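Local atomic coordinates of isatin hydrolase (Ralstonia solanacearum, PDB entry 5NMP), a protein that hydrolyses isatin to isatinate, opening its five-membered ring, and carries a manganese(II) ion in its metal site. Residues H139-P143 with P237-A241; V107-V111 with I142-W147. All coordinates share one frame; numbering follows the deposited sequence.

Contact 1. Residues H139-P143 with P237-A241; sequences HGRIP and PPRGA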
# COMPACT_ATOMS: atom_id res chain seq x y z
N HIS A 139 -15.94 1.08 -26.61
CA HIS A 139 -15.52 1.94 -25.51
C HIS A 139 -14.35 2.87 -25.83
O HIS A 139 -13.96 3.68 -24.99
CB HIS A 139 -15.17 1.08 -24.30
CG HIS A 139 -16.31 0.22 -23.83
ND1 HIS A 139 -16.16 -1.13 -23.58
CD2 HIS A 139 -17.60 0.51 -23.59
CE1 HIS A 139 -17.32 -1.63 -23.19
NE2 HIS A 139 -18.21 -0.65 -23.19
N GLY A 140 -13.80 2.74 -27.03
CA GLY A 140 -12.71 3.61 -27.44
C GLY A 140 -11.34 2.99 -27.27
O GLY A 140 -11.19 1.93 -26.67
N ARG A 141 -10.33 3.67 -27.81
CA ARG A 141 -8.96 3.18 -27.80
C ARG A 141 -8.41 3.04 -26.38
O ARG A 141 -8.57 3.93 -25.55
CB ARG A 141 -8.07 4.12 -28.62
CG ARG A 141 -6.65 3.64 -28.82
CD ARG A 141 -5.84 4.69 -29.56
NE ARG A 141 -4.51 4.21 -29.93
CZ ARG A 141 -4.21 3.71 -31.12
NH1 ARG A 141 -5.14 3.62 -32.06
NH2 ARG A 141 -2.98 3.29 -31.38
N ILE A 142 -7.77 1.90 -26.11
CA ILE A 142 -7.07 1.69 -24.85
C ILE A 142 -5.88 2.64 -24.74
O ILE A 142 -4.96 2.57 -25.56
CB ILE A 142 -6.59 0.24 -24.71
CG1 ILE A 142 -7.77 -0.73 -24.81
CG2 ILE A 142 -5.83 0.04 -23.42
CD1 ILE A 142 -7.36 -2.19 -24.85
N PRO A 143 -5.88 3.52 -23.73
CA PRO A 143 -4.86 4.57 -23.62
C PRO A 143 -3.49 4.05 -23.19
O PRO A 143 -3.40 3.10 -22.40
CB PRO A 143 -5.44 5.51 -22.56
CG PRO A 143 -6.30 4.64 -21.73
CD PRO A 143 -6.87 3.60 -22.65
N PRO A 237 -16.08 1.34 -13.99
CA PRO A 237 -16.48 1.66 -15.36
C PRO A 237 -15.51 1.06 -16.37
O PRO A 237 -14.40 0.70 -15.98
CB PRO A 237 -16.43 3.19 -15.39
CG PRO A 237 -15.37 3.53 -14.40
CD PRO A 237 -15.52 2.51 -13.29
N PRO A 238 -15.91 0.95 -17.64
CA PRO A 238 -15.01 0.45 -18.68
C PRO A 238 -13.73 1.28 -18.76
O PRO A 238 -12.65 0.73 -18.98
CB PRO A 238 -15.83 0.59 -19.97
CG PRO A 238 -17.24 0.53 -19.51
CD PRO A 238 -17.26 1.21 -18.17
N ARG A 239 -13.86 2.59 -18.59
CA ARG A 239 -12.71 3.48 -18.61
C ARG A 239 -12.93 4.71 -17.73
O ARG A 239 -14.07 5.12 -17.48
CB ARG A 239 -12.40 3.91 -20.05
CG ARG A 239 -13.51 4.68 -20.73
CD ARG A 239 -13.17 4.92 -22.18
NE ARG A 239 -11.80 5.40 -22.33
CZ ARG A 239 -11.08 5.26 -23.44
NH1 ARG A 239 -9.84 5.73 -23.48
NH2 ARG A 239 -11.59 4.65 -24.49
N GLY A 240 -11.84 5.30 -17.26
CA GLY A 240 -11.91 6.51 -16.47
C GLY A 240 -11.48 6.33 -15.03
O GLY A 240 -11.22 7.30 -14.32
N ALA A 241 -11.40 5.08 -14.58
CA ALA A 241 -10.98 4.78 -13.22
C ALA A 241 -9.48 5.04 -13.05
O ALA A 241 -8.71 4.94 -14.00
CB ALA A 241 -11.31 3.35 -12.86
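Pro238 and Arg239 both reach across to the C-terminal end of helix 129-139, one lying over the ring of His139 and the other taking up the carbonyl oxygens of His139, the last helical residue, and Arg141, in the loop after it. The arrangement joins the helix of a beta-alpha-beta crossover to strand 239-244, which belongs to the same mixed sheet. The two side-chain contacts are of different kinds. Pro238 and His139 meet at about a right angle in a CH-pi contact: Pro238 CB stands 3.9 Å from the centroid of the His139 ring and only 8° off its normal, hence over the middle of the face. Trp135, one helical turn back, makes an edge-to-face contact with the same imidazole.

Arg239 works through its guanidinium edge. Arg239 NH2 donates to His139 O at 2.6 Å with an N-H...O angle of 159°, and that oxygen lies close to the guanidinium plane. Arg239 NH1 bonds Arg141 O at 3.0 Å, arriving almost in line with the carbonyl, although this oxygen is tilted out of the guanidinium plane. A weak bond at 3.3 Å from Arg239 NH2 to Arg141 O completes the set, so Arg239 NH2 bridges two carbonyls while Arg141 O receives both terminal nitrogens. The bend of the arginine chain at chi3 (-46°) turns this edge to the loop. Between the two acceptors Gly140 leaves the helix with positive phi, consistent with both carbonyls being turned to one guanidinium. The positive group beside the helix C terminus probably gains from the partial negative charge there. Further along the loop, Pro143 CD rests 3.7 Å from Arg239 NH1, approaching it obliquely.

Contact 2. Residues V107-V111 with I142-W147; sequences VAPAV and IPAGAW
Pro109 O is approached by two groups of the incoming chain: Trp147 N donates a hydrogen bond to it at 2.8 Å (N-H...O 156°), and Ala146 CA adds a CA-H...O contact at 3.3 Å. Trp147 then turns acceptor, its O receiving Val111 N at 2.9 Å in a nearly straight bond (172°). Because one residue bonds to both neighbours of Ala110, the pair Ala110-Trp147 forms a parallel bridge; Ala110 CB and Trp147 CB accordingly lie on the same face of the sheet, 3.8 Å apart.

On that face the indole extends back toward Ala108, whose CB meets Trp147 CD1 at 3.9 Å in an oblique approach. The ring also packs on Tyr225 and Leu227 of strand 225-228 and meets His192 edge-to-face.

Val111 divides its two methyls between partners. With chi1 at -61°, Val111 CG1 stands opposite the carbonyl carbon and reaches Pro143 CD at 3.6 Å, the two side chains running alongside in opposing directions, while Val111 CG2 crosses Ile142 CG2 at 4.0 Å. Between this apolar patch and the bridge, a type II turn from Pro143 to Ala146 reverses the chain, with Gly145 at its positive-phi corner.

Strand 107-114, helix 129-139 and this turn into strand 147-151 make up a beta-alpha-beta crossover, at the point where its second strand begins to pair.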
# COMPACT_ATOMS: atom_id res chain seq x y z
N VAL A 107 0.80 4.87 -9.54
CA VAL A 107 -0.48 5.49 -9.84
C VAL A 107 -0.68 5.56 -11.35
O VAL A 107 0.21 5.97 -12.09
CB VAL A 107 -0.59 6.91 -9.22
CG1 VAL A 107 -0.71 6.83 -7.71
CG2 VAL A 107 0.62 7.76 -9.60
N ALA A 108 -1.86 5.13 -11.82
CA ALA A 108 -2.12 5.04 -13.25
C ALA A 108 -3.61 4.83 -13.55
O ALA A 108 -4.34 4.25 -12.74
CB ALA A 108 -1.30 3.90 -13.87
N PRO A 109 -4.06 5.29 -14.73
CA PRO A 109 -5.42 5.04 -15.21
C PRO A 109 -5.63 3.56 -15.53
O PRO A 109 -4.65 2.82 -15.67
CB PRO A 109 -5.52 5.88 -16.48
CG PRO A 109 -4.42 6.88 -16.38
CD PRO A 109 -3.32 6.20 -15.63
N ALA A 110 -6.88 3.13 -15.64
CA ALA A 110 -7.17 1.74 -15.97
C ALA A 110 -8.36 1.59 -16.90
O ALA A 110 -9.29 2.41 -16.87
CB ALA A 110 -7.41 0.94 -14.70
N VAL A 111 -8.32 0.55 -17.72
CA VAL A 111 -9.49 0.12 -18.47
C VAL A 111 -9.90 -1.25 -17.96
O VAL A 111 -9.07 -2.02 -17.49
CB VAL A 111 -9.21 0.06 -19.99
CG1 VAL A 111 -8.83 1.44 -20.51
CG2 VAL A 111 -8.13 -0.96 -20.30
N ILE A 142 -7.77 1.90 -26.11
CA ILE A 142 -7.07 1.69 -24.85
C ILE A 142 -5.88 2.64 -24.74
O ILE A 142 -4.96 2.57 -25.56
CB ILE A 142 -6.59 0.24 -24.71
CG1 ILE A 142 -7.77 -0.73 -24.81
CG2 ILE A 142 -5.83 0.04 -23.42
CD1 ILE A 142 -7.36 -2.19 -24.85
N PRO A 143 -5.88 3.52 -23.73
CA PRO A 143 -4.86 4.57 -23.62
C PRO A 143 -3.49 4.05 -23.19
O PRO A 143 -3.40 3.10 -22.40
CB PRO A 143 -5.44 5.51 -22.56
CG PRO A 143 -6.30 4.64 -21.73
CD PRO A 143 -6.87 3.60 -22.65
N ALA A 144 -2.43 4.66 -23.71
CA ALA A 144 -1.08 4.27 -23.36
C ALA A 144 -0.77 4.65 -21.92
O ALA A 144 -1.10 5.75 -21.48
CB ALA A 144 -0.07 4.91 -24.31
N GLY A 145 -0.14 3.73 -21.19
CA GLY A 145 0.22 3.97 -19.80
C GLY A 145 -0.88 3.59 -18.83
O GLY A 145 -0.85 3.98 -17.66
N ALA A 146 -1.85 2.81 -19.31
CA ALA A 146 -2.99 2.42 -18.48
C ALA A 146 -2.93 0.94 -18.11
O ALA A 146 -2.41 0.12 -18.87
CB ALA A 146 -4.29 2.72 -19.20
N TRP A 147 -3.46 0.61 -16.93
CA TRP A 147 -3.68 -0.78 -16.56
C TRP A 147 -4.74 -1.40 -17.46
O TRP A 147 -5.71 -0.74 -17.83
CB TRP A 147 -4.12 -0.92 -15.10
CG TRP A 147 -3.05 -0.74 -14.08
CD1 TRP A 147 -2.82 0.38 -13.34
CD2 TRP A 147 -2.08 -1.70 -13.66
NE1 TRP A 147 -1.76 0.17 -12.49
CE2 TRP A 147 -1.28 -1.10 -12.67
CE3 TRP A 147 -1.80 -3.02 -14.04
CZ2 TRP A 147 -0.23 -1.76 -12.05
CZ3 TRP A 147 -0.75 -3.68 -13.42
CH2 TRP A 147 0.02 -3.05 -12.44

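In the fold
From the N terminus, residues 107-111 come first. Contact 2 closes the 30-residue excursion through helix 129-139 by pairing them with 142-147. Contact 1 starts from residues 139-143, whose last two also belong to contact 2, and closes a longer loop of 93 residues at 237-241. The two loops follow one another, neither nested nor crossing, and meet at the shared Ile142 and Pro143. Strand 107-114 lies between strands 239-244 (antiparallel) and 147-151 (parallel): Ala241 O is 3.0 Å from Ala110 N, a probable hydrogen bond, and Pro238 O packs on Val111 CB. Contact 2 thus joins two adjacent strands, while contact 1 ties the connecting helix's end to the third.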